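Local structure of glucan-binding protein C, GbpC (Streptococcus mutans UA159, 5UQZ) at residues 217-225 with 329-337; 236-246 with 257-265. The protein is a cell-wall-anchored protein that probably binds glucan through this calcium-binding beta-supersandwich domain and mediates both sucrose-dependent and sucrose-independent adherence. All blocks are in the same frame, centred on the assembly; numbering follows the deposited sequence.

Contact 1 of 2, residues 217-225 with 329-337; sequences NAIMSLSSL and FATNSAVAV. With CA (calcium ion), chain B.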
ATOM      1  N   ASN A 217      -6.242  12.841  17.440  1.00  7.19           N
ATOM      2  CA  ASN A 217      -6.982  13.125  16.209  1.00  7.86           C
ATOM      3  C   ASN A 217      -6.181  12.819  14.946  1.00  7.21           C
ATOM      4  O   ASN A 217      -6.666  13.106  13.847  1.00  8.07           O
ATOM      5  CB  ASN A 217      -7.461  14.578  16.190  1.00  7.74           C
ATOM      6  CG  ASN A 217      -8.370  14.898  17.380  1.00  8.19           C
ATOM      7  OD1 ASN A 217      -8.018  15.704  18.249  1.00  8.52           O
ATOM      8  ND2 ASN A 217      -9.533  14.233  17.418  1.00 10.66           N
ATOM      9  N   ALA A 218      -4.974  12.256  15.046  1.00  6.82           N
ATOM     10  CA  ALA A 218      -4.214  11.944  13.835  1.00  7.24           C
ATOM     11  C   ALA A 218      -4.504  10.502  13.460  1.00  6.92           C
ATOM     12  O   ALA A 218      -3.857   9.574  13.949  1.00  8.68           O
ATOM     13  CB  ALA A 218      -2.716  12.195  14.023  1.00  7.76           C
ATOM     14  N   ILE A 219      -5.456  10.287  12.551  1.00  7.00           N
ATOM     15  CA  ILE A 219      -5.769   8.938  12.103  1.00  7.27           C
ATOM     16  C   ILE A 219      -4.998   8.716  10.812  1.00  7.54           C
ATOM     17  O   ILE A 219      -5.154   9.474   9.843  1.00  8.46           O
ATOM     18  CB  ILE A 219      -7.276   8.704  11.917  1.00  9.13           C
ATOM     19  CG1 ILE A 219      -8.096   9.230  13.117  1.00  9.88           C
ATOM     20  CG2 ILE A 219      -7.521   7.186  11.710  1.00 11.31           C
ATOM     21  CD1 ILE A 219      -7.676   8.711  14.466  1.00 11.84           C
ATOM     22  N   MET A 220      -4.141   7.709  10.789  1.00  7.97           N
ATOM     23  CA  MET A 220      -3.256   7.494   9.657  1.00  8.11           C
ATOM     24  C   MET A 220      -3.470   6.111   9.061  1.00  7.56           C
ATOM     25  O   MET A 220      -3.788   5.135   9.749  1.00  8.22           O
ATOM     26  CB  MET A 220      -1.815   7.691  10.083  1.00  9.07           C
ATOM     27  CG  MET A 220      -1.614   9.134  10.539  1.00  9.31           C
ATOM     28  SD  MET A 220       0.077   9.651  10.701  1.00 10.31           S
ATOM     29  CE  MET A 220       0.499   9.743   8.962  1.00 15.47           C
ATOM     30  N   SER A 221      -3.249   6.025   7.773  1.00  7.50           N
ATOM     31  CA  SER A 221      -3.483   4.802   7.028  1.00  7.41           C
ATOM     32  C   SER A 221      -2.320   3.836   7.189  1.00  8.00           C
ATOM     33  O   SER A 221      -1.155   4.233   7.245  1.00  9.30           O
ATOM     34  CB  SER A 221      -3.650   5.148   5.554  1.00  8.34           C
ATOM     35  OG  SER A 221      -2.473   5.744   5.043  1.00  9.10           O
ATOM     36  N   LEU A 222      -2.643   2.546   7.201  1.00  8.23           N
ATOM     37  CA  LEU A 222      -1.671   1.463   7.082  1.00  9.14           C
ATOM     38  C   LEU A 222      -2.270   0.516   6.037  1.00  8.25           C
ATOM     39  O   LEU A 222      -2.680  -0.629   6.306  1.00  9.42           O
ATOM     40  CB  LEU A 222      -1.455   0.775   8.442  1.00 10.38           C
ATOM     41  CG  LEU A 222      -0.860   1.734   9.493  1.00 12.90           C
ATOM     42  CD1 LEU A 222      -0.910   1.154  10.881  1.00 13.15           C
ATOM     43  CD2 LEU A 222       0.566   2.193   9.141  1.00 12.93           C
ATOM     44  N   SER A 223      -2.324   1.008   4.808  1.00  9.76           N
ATOM     45  CA  SER A 223      -2.947   0.280   3.721  1.00  8.73           C
ATOM     46  C   SER A 223      -1.971  -0.696   3.075  1.00  9.37           C
ATOM     47  O   SER A 223      -0.769  -0.709   3.353  1.00 10.32           O
ATOM     48  CB  SER A 223      -3.432   1.269   2.673  1.00  9.63           C
ATOM     49  OG  SER A 223      -4.378   2.174   3.240  1.00 11.36           O
ATOM     50  N   SER A 224      -2.519  -1.544   2.196  1.00  8.87           N
ATOM     51  CA  SER A 224      -1.691  -2.352   1.316  1.00  8.38           C
ATOM     52  C   SER A 224      -0.744  -3.273   2.110  1.00  8.84           C
ATOM     53  O   SER A 224       0.433  -3.425   1.807  1.00  8.86           O
ATOM     54  CB  SER A 224      -0.924  -1.459   0.346  1.00 10.14           C
ATOM     55  OG  SER A 224      -0.237  -2.209  -0.635  1.00 11.14           O
ATOM     56  N   LEU A 225      -1.306  -3.986   3.103  1.00  8.13           N
ATOM     57  CA  LEU A 225      -0.519  -4.965   3.860  1.00  8.02           C
ATOM     58  C   LEU A 225      -0.740  -6.330   3.219  1.00  8.32           C
ATOM     59  O   LEU A 225      -1.516  -7.175   3.710  1.00  8.75           O
ATOM     60  CB  LEU A 225      -0.861  -4.930   5.340  1.00  9.05           C
ATOM     61  CG  LEU A 225      -0.548  -3.584   6.035  1.00  9.45           C
ATOM     62  CD1 LEU A 225      -0.944  -3.653   7.488  1.00 11.95           C
ATOM     63  CD2 LEU A 225       0.900  -3.161   5.891  1.00 12.31           C
ATOM     64  N   PHE A 329       5.800   1.354   1.207  1.00  7.84           N
ATOM     65  CA  PHE A 329       5.090   1.641   2.444  1.00  9.01           C
ATOM     66  C   PHE A 329       4.790   3.118   2.463  1.00  8.84           C
ATOM     67  O   PHE A 329       5.714   3.935   2.464  1.00 10.79           O
ATOM     68  CB  PHE A 329       5.948   1.282   3.668  1.00  9.63           C
ATOM     69  CG  PHE A 329       5.224   1.544   4.941  1.00 10.20           C
ATOM     70  CD1 PHE A 329       4.325   0.619   5.436  1.00 12.05           C
ATOM     71  CD2 PHE A 329       5.377   2.753   5.604  1.00 10.88           C
ATOM     72  CE1 PHE A 329       3.579   0.911   6.589  1.00 14.51           C
ATOM     73  CE2 PHE A 329       4.646   3.021   6.749  1.00 12.50           C
ATOM     74  CZ  PHE A 329       3.751   2.103   7.244  1.00 13.37           C
ATOM     75  N   ALA A 330       3.516   3.453   2.546  1.00  9.75           N
ATOM     76  CA  ALA A 330       3.095   4.827   2.664  1.00 10.96           C
ATOM     77  C   ALA A 330       2.182   4.945   3.868  1.00 10.76           C
ATOM     78  O   ALA A 330       1.445   4.003   4.202  1.00 12.49           O
ATOM     79  CB  ALA A 330       2.409   5.360   1.408  1.00 13.07           C
ATOM     80  N   THR A 331       2.249   6.077   4.543  1.00  9.87           N
ATOM     81  CA  THR A 331       1.221   6.360   5.548  1.00  9.43           C
ATOM     82  C   THR A 331       0.865   7.832   5.448  1.00  9.01           C
ATOM     83  O   THR A 331       1.715   8.690   5.225  1.00 11.43           O
ATOM     84  CB  THR A 331       1.698   5.950   6.989  1.00 10.88           C
ATOM     85  OG1 THR A 331       0.629   6.234   7.918  1.00 10.80           O
ATOM     86  CG2 THR A 331       2.916   6.749   7.409  1.00 12.72           C
ATOM     87  N   ASN A 332      -0.404   8.125   5.590  1.00  8.69           N
ATOM     88  CA  ASN A 332      -0.961   9.453   5.328  1.00  7.88           C
ATOM     89  C   ASN A 332      -2.360   9.444   5.954  1.00  7.69           C
ATOM     90  O   ASN A 332      -2.741   8.483   6.620  1.00  9.49           O
ATOM     91  CB  ASN A 332      -0.920   9.736   3.832  1.00  9.36           C
ATOM     92  CG  ASN A 332      -1.497   8.615   3.069  1.00 10.29           C
ATOM     93  OD1 ASN A 332      -2.640   8.160   3.363  1.00 11.21           O
ATOM     94  ND2 ASN A 332      -0.724   8.071   2.148  1.00 13.92           N
ATOM     95  N   SER A 333      -3.137  10.489   5.728  1.00  7.78           N
ATOM     96  CA  SER A 333      -4.465  10.557   6.342  1.00  8.87           C
ATOM     97  C   SER A 333      -5.538   9.872   5.538  1.00 10.69           C
ATOM     98  O   SER A 333      -6.683   9.831   5.998  1.00 14.01           O
ATOM     99  CB  SER A 333      -4.867  12.003   6.597  1.00 10.77           C
ATOM    100  OG  SER A 333      -4.959  12.742   5.391  1.00 10.89           O
ATOM    101  N   ALA A 334      -5.204   9.291   4.380  1.00  9.35           N
ATOM    102  CA  ALA A 334      -6.229   8.687   3.519  1.00 12.06           C
ATOM    103  C   ALA A 334      -6.450   7.227   3.895  1.00  9.63           C
ATOM    104  O   ALA A 334      -5.971   6.284   3.255  1.00 12.93           O
ATOM    105  CB  ALA A 334      -5.827   8.847   2.074  1.00 17.63           C
ATOM    106  N   VAL A 335      -7.176   7.040   4.969  1.00 10.02           N
ATOM    107  CA  VAL A 335      -7.516   5.708   5.437  1.00  9.88           C
ATOM    108  C   VAL A 335      -8.457   5.036   4.449  1.00  9.92           C
ATOM    109  O   VAL A 335      -9.429   5.638   3.990  1.00 11.16           O
ATOM    110  CB  VAL A 335      -8.126   5.822   6.846  1.00 10.98           C
ATOM    111  CG1 VAL A 335      -8.562   4.437   7.366  1.00 11.77           C
ATOM    112  CG2 VAL A 335      -7.143   6.492   7.819  1.00 13.14           C
ATOM    113  N   ALA A 336      -8.188   3.763   4.147  1.00  9.01           N
ATOM    114  CA  ALA A 336      -8.993   2.960   3.225  1.00  9.47           C
ATOM    115  C   ALA A 336     -10.120   2.294   4.019  1.00 10.05           C
ATOM    116  O   ALA A 336      -9.873   1.388   4.826  1.00 11.58           O
ATOM    117  CB  ALA A 336      -8.093   1.900   2.592  1.00 10.76           C
ATOM    118  N   VAL A 337     -11.350   2.723   3.758  1.00 10.21           N
ATOM    119  CA  VAL A 337     -12.532   2.179   4.445  1.00 10.23           C
ATOM    120  C   VAL A 337     -13.471   1.569   3.416  1.00  9.74           C
ATOM    121  O   VAL A 337     -13.403   1.897   2.220  1.00  9.91           O
ATOM    122  CB  VAL A 337     -13.263   3.247   5.286  1.00 11.29           C
ATOM    123  CG1 VAL A 337     -12.352   3.727   6.413  1.00 14.95           C
ATOM    124  CG2 VAL A 337     -13.746   4.374   4.395  1.00 11.86           C
TER
HETATM  125 CA    CA B 501       1.818  -3.447  -0.106  1.00  9.73          CA
HETATM  126  O   HOH W   1      -1.193   3.565   3.896  1.00 11.95           O
HETATM  127  O   HOH W   2      -5.857   2.607   5.528  1.00  9.03           O
HETATM  128  O   HOH W   3       1.462   1.331   2.163  1.00 31.55           O
HETATM  129  O   HOH W   4      -4.855   4.332   1.806  1.00 31.63           O
HETATM  130  O   HOH W   5       1.006   1.363   5.008  1.00 51.80           O
HETATM  131  O   HOH W   6       1.470  -3.337  -2.539  1.00 13.69           O
HETATM  132  O   HOH W   7       3.382  -4.952  -1.471  1.00 24.68           O
HETATM  133  O   HOH W   8       3.581  -2.295  -1.409  1.00 23.40           O
HETATM  134  O   HOH W   9       2.568  -1.634   1.234  1.00 13.92           O
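Ser221 meets Asn332 and Thr331 where strand 219-222, an edge strand of a three-stranded antiparallel sheet in the beta-supersandwich, is joined by the irregular chain that follows strand 325-329. Ser221 N donates to Asn332 O at 2.8 Å, almost straight at the hydrogen (163°). Thr331 OG1, held trans to its own backbone N (chi1 -179°), donates to Ser221 O in the carbonyl plane, so both backbone polar groups of this buried serine are used. A serine suits the place because its short side chain points toward 329-337 and its hydroxyl can reach the Asn332 acceptors: OG lies 2.9 Å from Asn332 OD1, with Asn332 O also near enough to compete for its one proton.

Apolar contacts continue on both sides of Ser221 along the strand. Ile219 CG2 touches Val335 CG2, and Leu222 CD2 reaches the edge of the Phe329 ring at CZ, 3.7 Å away.

In the second shell, Asn332 OD1 accepts from Ala334 N in an Asx turn, while ND2 is held by Thr177 O. From Ser221 toward Ser223 the two chains separate, and water bridges them. One water accepts from Ser223 N and donates to Ser221 OG and to Ala330 O, the last at 2.7 Å.

Contact 2 of 2, residues 236-246 with 257-265; sequences VEKVNLGDNEF and HGNEIYSAK. With CA (calcium ion), chain B.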
ATOM      1  N   VAL A 236       4.694 -11.628   3.655  1.00  9.18           N
ATOM      2  CA  VAL A 236       3.769 -10.970   4.571  1.00  9.07           C
ATOM      3  C   VAL A 236       4.320  -9.592   4.910  1.00  8.56           C
ATOM      4  O   VAL A 236       5.505  -9.445   5.253  1.00  9.72           O
ATOM      5  CB  VAL A 236       3.553 -11.793   5.866  1.00 10.32           C
ATOM      6  CG1 VAL A 236       2.431 -11.173   6.707  1.00 11.54           C
ATOM      7  CG2 VAL A 236       3.281 -13.255   5.641  1.00 13.99           C
ATOM      8  N   GLU A 237       3.445  -8.584   4.834  1.00  7.87           N
ATOM      9  CA  GLU A 237       3.751  -7.207   5.225  1.00  7.48           C
ATOM     10  C   GLU A 237       3.068  -6.934   6.555  1.00  7.70           C
ATOM     11  O   GLU A 237       1.873  -7.216   6.717  1.00  8.34           O
ATOM     12  CB  GLU A 237       3.295  -6.263   4.113  1.00  8.49           C
ATOM     13  CG  GLU A 237       4.051  -6.588   2.828  1.00  9.11           C
ATOM     14  CD  GLU A 237       3.648  -5.864   1.568  1.00  9.88           C
ATOM     15  OE1 GLU A 237       2.872  -4.897   1.595  1.00  9.88           O
ATOM     16  OE2 GLU A 237       4.185  -6.299   0.500  1.00 12.23           O
ATOM     17  N   LYS A 238       3.816  -6.370   7.497  1.00  8.01           N
ATOM     18  CA  LYS A 238       3.363  -6.203   8.879  1.00  8.22           C
ATOM     19  C   LYS A 238       3.747  -4.834   9.404  1.00  8.16           C
ATOM     20  O   LYS A 238       4.716  -4.233   8.946  1.00  8.66           O
ATOM     21  CB  LYS A 238       4.050  -7.247   9.812  1.00  9.70           C
ATOM     22  CG  LYS A 238       3.900  -8.704   9.369  1.00 10.40           C
ATOM     23  CD  LYS A 238       4.507  -9.640  10.404  1.00 12.40           C
ATOM     24  CE  LYS A 238       4.245 -11.084  10.060  1.00 13.92           C
ATOM     25  NZ  LYS A 238       4.983 -11.983  10.972  1.00 17.89           N
ATOM     26  N   VAL A 239       2.976  -4.367  10.398  1.00  8.14           N
ATOM     27  CA  VAL A 239       3.349  -3.147  11.114  1.00  7.47           C
ATOM     28  C   VAL A 239       3.295  -3.409  12.613  1.00  7.80           C
ATOM     29  O   VAL A 239       2.278  -3.897  13.123  1.00  9.38           O
ATOM     30  CB  VAL A 239       2.453  -1.956  10.745  1.00  8.85           C
ATOM     31  CG1 VAL A 239       2.989  -0.675  11.438  1.00 12.78           C
ATOM     32  CG2 VAL A 239       2.409  -1.787   9.257  1.00 11.10           C
ATOM     33  N   ASN A 240       4.357  -3.055  13.337  1.00  8.26           N
ATOM     34  CA  ASN A 240       4.352  -3.013  14.785  1.00  8.25           C
ATOM     35  C   ASN A 240       4.078  -1.561  15.164  1.00  8.67           C
ATOM     36  O   ASN A 240       4.893  -0.669  14.879  1.00  9.50           O
ATOM     37  CB  ASN A 240       5.689  -3.486  15.341  1.00 10.79           C
ATOM     38  CG  ASN A 240       5.674  -3.563  16.853  1.00 13.69           C
ATOM     39  OD1 ASN A 240       5.070  -2.720  17.528  1.00 14.58           O
ATOM     40  ND2 ASN A 240       6.318  -4.604  17.412  1.00 17.68           N
ATOM     41  N   LEU A 241       2.919  -1.317  15.769  1.00  9.32           N
ATOM     42  CA  LEU A 241       2.486   0.055  16.007  1.00 10.67           C
ATOM     43  C   LEU A 241       3.152   0.691  17.219  1.00  8.86           C
ATOM     44  O   LEU A 241       2.991   1.913  17.403  1.00  9.64           O
ATOM     45  CB  LEU A 241       0.961   0.152  16.189  1.00 15.25           C
ATOM     46  CG  LEU A 241       0.222   0.018  14.826  1.00 20.74           C
ATOM     47  CD1 LEU A 241       0.339  -1.347  14.165  1.00 28.74           C
ATOM     48  CD2 LEU A 241      -1.228   0.266  15.101  1.00 21.01           C
ATOM     49  N   GLY A 242       3.892  -0.068  18.025  1.00 10.28           N
ATOM     50  CA  GLY A 242       4.518   0.564  19.164  1.00 11.41           C
ATOM     51  C   GLY A 242       3.454   1.096  20.100  1.00 10.65           C
ATOM     52  O   GLY A 242       2.452   0.435  20.391  1.00 13.30           O
ATOM     53  N   ASP A 243       3.668   2.313  20.583  1.00  9.50           N
ATOM     54  CA  ASP A 243       2.716   2.988  21.451  1.00 10.98           C
ATOM     55  C   ASP A 243       1.542   3.646  20.727  1.00 10.39           C
ATOM     56  O   ASP A 243       0.642   4.213  21.380  1.00 13.99           O
ATOM     57  CB  ASP A 243       3.474   3.996  22.321  1.00 15.04           C
ATOM     58  CG  ASP A 243       2.671   4.454  23.529  1.00 33.46           C
ATOM     59  OD1 ASP A 243       1.987   3.607  24.151  1.00 44.46           O
ATOM     60  OD2 ASP A 243       2.707   5.641  23.820  1.00 35.04           O
ATOM     61  N   ASN A 244       1.494   3.559  19.407  1.00  9.41           N
ATOM     62  CA  ASN A 244       0.325   4.040  18.657  1.00  9.16           C
ATOM     63  C   ASN A 244      -0.778   3.002  18.739  1.00  9.25           C
ATOM     64  O   ASN A 244      -0.543   1.864  19.145  1.00 12.27           O
ATOM     65  CB  ASN A 244       0.748   4.318  17.232  1.00  8.71           C
ATOM     66  CG  ASN A 244       1.947   5.245  17.209  1.00  7.94           C
ATOM     67  OD1 ASN A 244       1.831   6.440  17.530  1.00  8.08           O
ATOM     68  ND2 ASN A 244       3.115   4.735  16.793  1.00  8.73           N
ATOM     69  N   GLU A 245      -1.999   3.388  18.374  1.00  9.59           N
ATOM     70  CA  GLU A 245      -3.174   2.553  18.620  1.00  9.51           C
ATOM     71  C   GLU A 245      -3.766   2.030  17.322  1.00  7.74           C
ATOM     72  O   GLU A 245      -4.085   2.804  16.428  1.00  9.57           O
ATOM     73  CB  GLU A 245      -4.206   3.347  19.396  1.00 12.27           C
ATOM     74  CG  GLU A 245      -5.381   2.554  19.805  1.00 22.35           C
ATOM     75  CD  GLU A 245      -6.255   3.272  20.815  1.00 37.34           C
ATOM     76  OE1 GLU A 245      -7.312   2.667  21.135  1.00 43.07           O
ATOM     77  OE2 GLU A 245      -5.882   4.386  21.287  1.00 42.47           O
ATOM     78  N   PHE A 246      -4.022   0.723  17.249  1.00  8.96           N
ATOM     79  CA  PHE A 246      -4.615   0.130  16.058  1.00  8.48           C
ATOM     80  C   PHE A 246      -6.078   0.533  15.931  1.00  8.43           C
ATOM     81  O   PHE A 246      -6.808   0.523  16.916  1.00 11.07           O
ATOM     82  CB  PHE A 246      -4.531  -1.402  16.165  1.00 10.24           C
ATOM     83  CG  PHE A 246      -5.167  -2.148  15.021  1.00  9.48           C
ATOM     84  CD1 PHE A 246      -4.917  -1.827  13.699  1.00  9.81           C
ATOM     85  CD2 PHE A 246      -5.934  -3.276  15.295  1.00 10.78           C
ATOM     86  CE1 PHE A 246      -5.442  -2.582  12.678  1.00  9.63           C
ATOM     87  CE2 PHE A 246      -6.477  -4.034  14.264  1.00 12.74           C
ATOM     88  CZ  PHE A 246      -6.244  -3.679  12.955  1.00 10.54           C
ATOM     89  N   HIS A 257      -2.265  -9.111  15.793  1.00 15.97           N
ATOM     90  CA  HIS A 257      -1.698 -10.391  16.213  1.00 16.45           C
ATOM     91  C   HIS A 257      -0.542 -10.069  17.143  1.00 19.70           C
ATOM     92  O   HIS A 257       0.568  -9.799  16.687  1.00 23.01           O
ATOM     93  CB  HIS A 257      -1.255 -11.194  15.002  1.00 18.18           C
ATOM     94  CG  HIS A 257      -2.320 -11.300  13.962  1.00 17.36           C
ATOM     95  ND1 HIS A 257      -3.442 -12.093  14.117  1.00 20.08           N
ATOM     96  CD2 HIS A 257      -2.464 -10.666  12.774  1.00 17.44           C
ATOM     97  CE1 HIS A 257      -4.226 -11.949  13.060  1.00 18.24           C
ATOM     98  NE2 HIS A 257      -3.647 -11.094  12.225  1.00 17.74           N
ATOM     99  N   GLY A 258      -0.832 -10.100  18.441  1.00 22.56           N
ATOM    100  CA  GLY A 258       0.115  -9.780  19.459  1.00 26.65           C
ATOM    101  C   GLY A 258       0.546  -8.364  19.327  1.00 31.67           C
ATOM    102  O   GLY A 258      -0.226  -7.423  19.559  1.00 33.27           O
ATOM    103  N   ASN A 259       1.767  -8.231  18.813  1.00 33.74           N
ATOM    104  CA  ASN A 259       2.457  -6.963  18.731  1.00 32.76           C
ATOM    105  C   ASN A 259       2.327  -6.311  17.355  1.00 25.54           C
ATOM    106  O   ASN A 259       2.684  -5.151  17.212  1.00 32.03           O
ATOM    107  CB  ASN A 259       3.963  -7.171  19.076  1.00 32.16           C
ATOM    108  CG  ASN A 259       4.207  -7.660  20.470  1.00 45.41           C
ATOM    109  OD1 ASN A 259       3.498  -7.311  21.420  1.00 49.15           O
ATOM    110  ND2 ASN A 259       5.263  -8.456  20.615  1.00 50.18           N
ATOM    111  N   GLU A 260       1.792  -7.006  16.361  1.00 19.61           N
ATOM    112  CA  GLU A 260       1.832  -6.505  14.999  1.00 14.81           C
ATOM    113  C   GLU A 260       0.457  -6.610  14.346  1.00 13.86           C
ATOM    114  O   GLU A 260      -0.356  -7.460  14.702  1.00 17.40           O
ATOM    115  CB  GLU A 260       2.826  -7.321  14.199  1.00 16.02           C
ATOM    116  CG  GLU A 260       4.305  -7.123  14.628  1.00 22.03           C
ATOM    117  CD  GLU A 260       5.211  -8.021  13.853  1.00 32.79           C
ATOM    118  OE1 GLU A 260       5.135  -9.235  14.073  1.00 36.88           O
ATOM    119  OE2 GLU A 260       5.938  -7.527  12.969  1.00 39.56           O
ATOM    120  N   ILE A 261       0.231  -5.787  13.334  1.00  9.99           N
ATOM    121  CA  ILE A 261      -0.947  -5.920  12.475  1.00  9.64           C
ATOM    122  C   ILE A 261      -0.518  -6.464  11.127  1.00  8.98           C
ATOM    123  O   ILE A 261       0.526  -6.079  10.588  1.00  9.38           O
ATOM    124  CB  ILE A 261      -1.807  -4.651  12.323  1.00 11.30           C
ATOM    125  CG1 ILE A 261      -1.072  -3.546  11.562  1.00 12.63           C
ATOM    126  CG2 ILE A 261      -2.284  -4.202  13.734  1.00 13.95           C
ATOM    127  CD1 ILE A 261      -2.007  -2.421  11.120  1.00 12.81           C
ATOM    128  N   TYR A 262      -1.329  -7.368  10.588  1.00  9.13           N
ATOM    129  CA  TYR A 262      -1.097  -7.957   9.281  1.00  8.74           C
ATOM    130  C   TYR A 262      -2.290  -8.852   8.980  1.00  8.75           C
ATOM    131  O   TYR A 262      -3.151  -9.106   9.831  1.00 10.01           O
ATOM    132  CB  TYR A 262       0.204  -8.763   9.205  1.00  9.15           C
ATOM    133  CG  TYR A 262       0.421  -9.869  10.202  1.00  9.44           C
ATOM    134  CD1 TYR A 262       0.967  -9.594  11.464  1.00 10.62           C
ATOM    135  CD2 TYR A 262       0.089 -11.184   9.869  1.00 10.66           C
ATOM    136  CE1 TYR A 262       1.203 -10.611  12.384  1.00 12.24           C
ATOM    137  CE2 TYR A 262       0.304 -12.226  10.794  1.00 12.50           C
ATOM    138  CZ  TYR A 262       0.840 -11.929  12.046  1.00 13.65           C
ATOM    139  OH  TYR A 262       1.034 -12.944  12.948  1.00 16.14           O
ATOM    140  N   SER A 263      -2.308  -9.370   7.756  1.00  8.83           N
ATOM    141  CA  SER A 263      -3.288 -10.363   7.352  1.00  9.62           C
ATOM    142  C   SER A 263      -2.739 -11.734   7.670  1.00 10.01           C
ATOM    143  O   SER A 263      -1.748 -12.147   7.085  1.00 10.61           O
ATOM    144  CB  SER A 263      -3.559 -10.221   5.854  1.00 10.20           C
ATOM    145  OG  SER A 263      -4.518 -11.157   5.388  1.00 11.74           O
ATOM    146  N   ALA A 264      -3.414 -12.475   8.578  1.00 10.84           N
ATOM    147  CA  ALA A 264      -2.897 -13.778   8.998  1.00 12.57           C
ATOM    148  C   ALA A 264      -2.860 -14.771   7.844  1.00 12.41           C
ATOM    149  O   ALA A 264      -1.971 -15.638   7.798  1.00 14.80           O
ATOM    150  CB  ALA A 264      -3.758 -14.321  10.141  1.00 16.63           C
ATOM    151  N   LYS A 265      -3.826 -14.686   6.932  1.00 12.74           N
ATOM    152  CA  LYS A 265      -3.936 -15.571   5.786  1.00 14.55           C
ATOM    153  C   LYS A 265      -3.681 -14.795   4.505  1.00 13.08           C
ATOM    154  O   LYS A 265      -3.656 -13.569   4.474  1.00 11.82           O
ATOM    155  CB  LYS A 265      -5.329 -16.208   5.742  1.00 19.54           C
ATOM    156  CG  LYS A 265      -5.619 -17.115   6.918  1.00 26.02           C
ATOM    157  CD  LYS A 265      -6.995 -17.703   6.734  1.00 32.63           C
ATOM    158  CE  LYS A 265      -7.672 -18.072   8.054  1.00 39.14           C
ATOM    159  NZ  LYS A 265      -8.409 -19.376   7.945  1.00 41.22           N
TER
HETATM  160 CA    CA B 501       1.818  -3.447  -0.106  1.00  9.73          CA
HETATM  161  O   HOH W  10      -0.334  -8.700   5.778  1.00  9.50           O
HETATM  162  O   HOH W   7       3.382  -4.952  -1.471  1.00 24.68           O
HETATM  163  O   HOH W  11       4.505 -11.593  13.665  1.00 31.75           O
HETATM  164  O   HOH W   6       1.470  -3.337  -2.539  1.00 13.69           O
HETATM  165  O   HOH W   8       3.581  -2.295  -1.409  1.00 23.40           O
HETATM  166  O   HOH W   9       2.568  -1.634   1.234  1.00 13.92           O
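Val239 and Ile261 form the hydrogen-bonded pair of an antiparallel bridge between strands 233-240 and 260-263, part of the large antiparallel sheet of the supersandwich. Val239 N gives its proton to Ile261 O at 3.0 Å, and Ile261 N returns one to Val239 O at 2.8 Å. Farther along, the backbones are bridged by water, which donates to Glu237 O and accepts from Ser263 N.

The apolar contacts centre on Ile261, whose branched side chain serves several neighbours at once. Its CG2 lies over one face of the Phe246 ring, a CH-pi contact 3.6 Å from the centroid, while CG1 meets Leu241 CD1 and Val239 CB. With CG1 set between the backbone N and the carbonyl carbon (chi1 67°), CG2 falls anti to the carbonyl carbon and faces the ring.

Aromatic and charged groups meet around Lys238. Its extended chain runs alongside Tyr262, placing CE over the ring centre, 3.8 Å from the centroid and 8° off the normal, and NZ over the same face in a cation-pi contact. His257 CD2 covers the opposite face, so the phenol ring is sandwiched. Glu260 OE1 stays 4.1 Å from Lys238 NZ, beyond a salt bridge, but one water joins them, accepting from NZ and donating to OE1.

Polar side chains shape the turn after the strand: Asn240 OD1 accepts from Gly242 N in an Asx turn, and Gly242 suits the positive phi of the type II' turn from Leu241 to Asn244.

The chemistry divides between apolar packing around Ile261 and a lysine whose positive charge is probably stabilised by the ring face and a water, with the Glu260 carboxylate close by. Glu237, whose first side-chain bond leads away from 257-265, binds calcium through OE1, while OE2 is hydrogen-bonded to His235 and accepts from a calcium-bound water.

Contacts 1 and 2 lie about 13 Å apart, centre to centre, and converge on one calcium ion. Contact 1 supplies Ser224, whose O and OG lie 2.4 and 2.5 Å from the calcium; contact 2 supplies Glu237, with OE1 2.5 Å from the calcium, and Asn226 and four waters complete the site. The metal thus ties the loop after strand 219-222 to strand 233-240. Apolar side chains also join the two contacts: Leu222 CD1 packs on Ile261 CD1 at 3.7 Å, and Leu225 CD2 on Val239 CG2 at 3.9 Å. In sequence, both segments of contact 2 fall between those of contact 1.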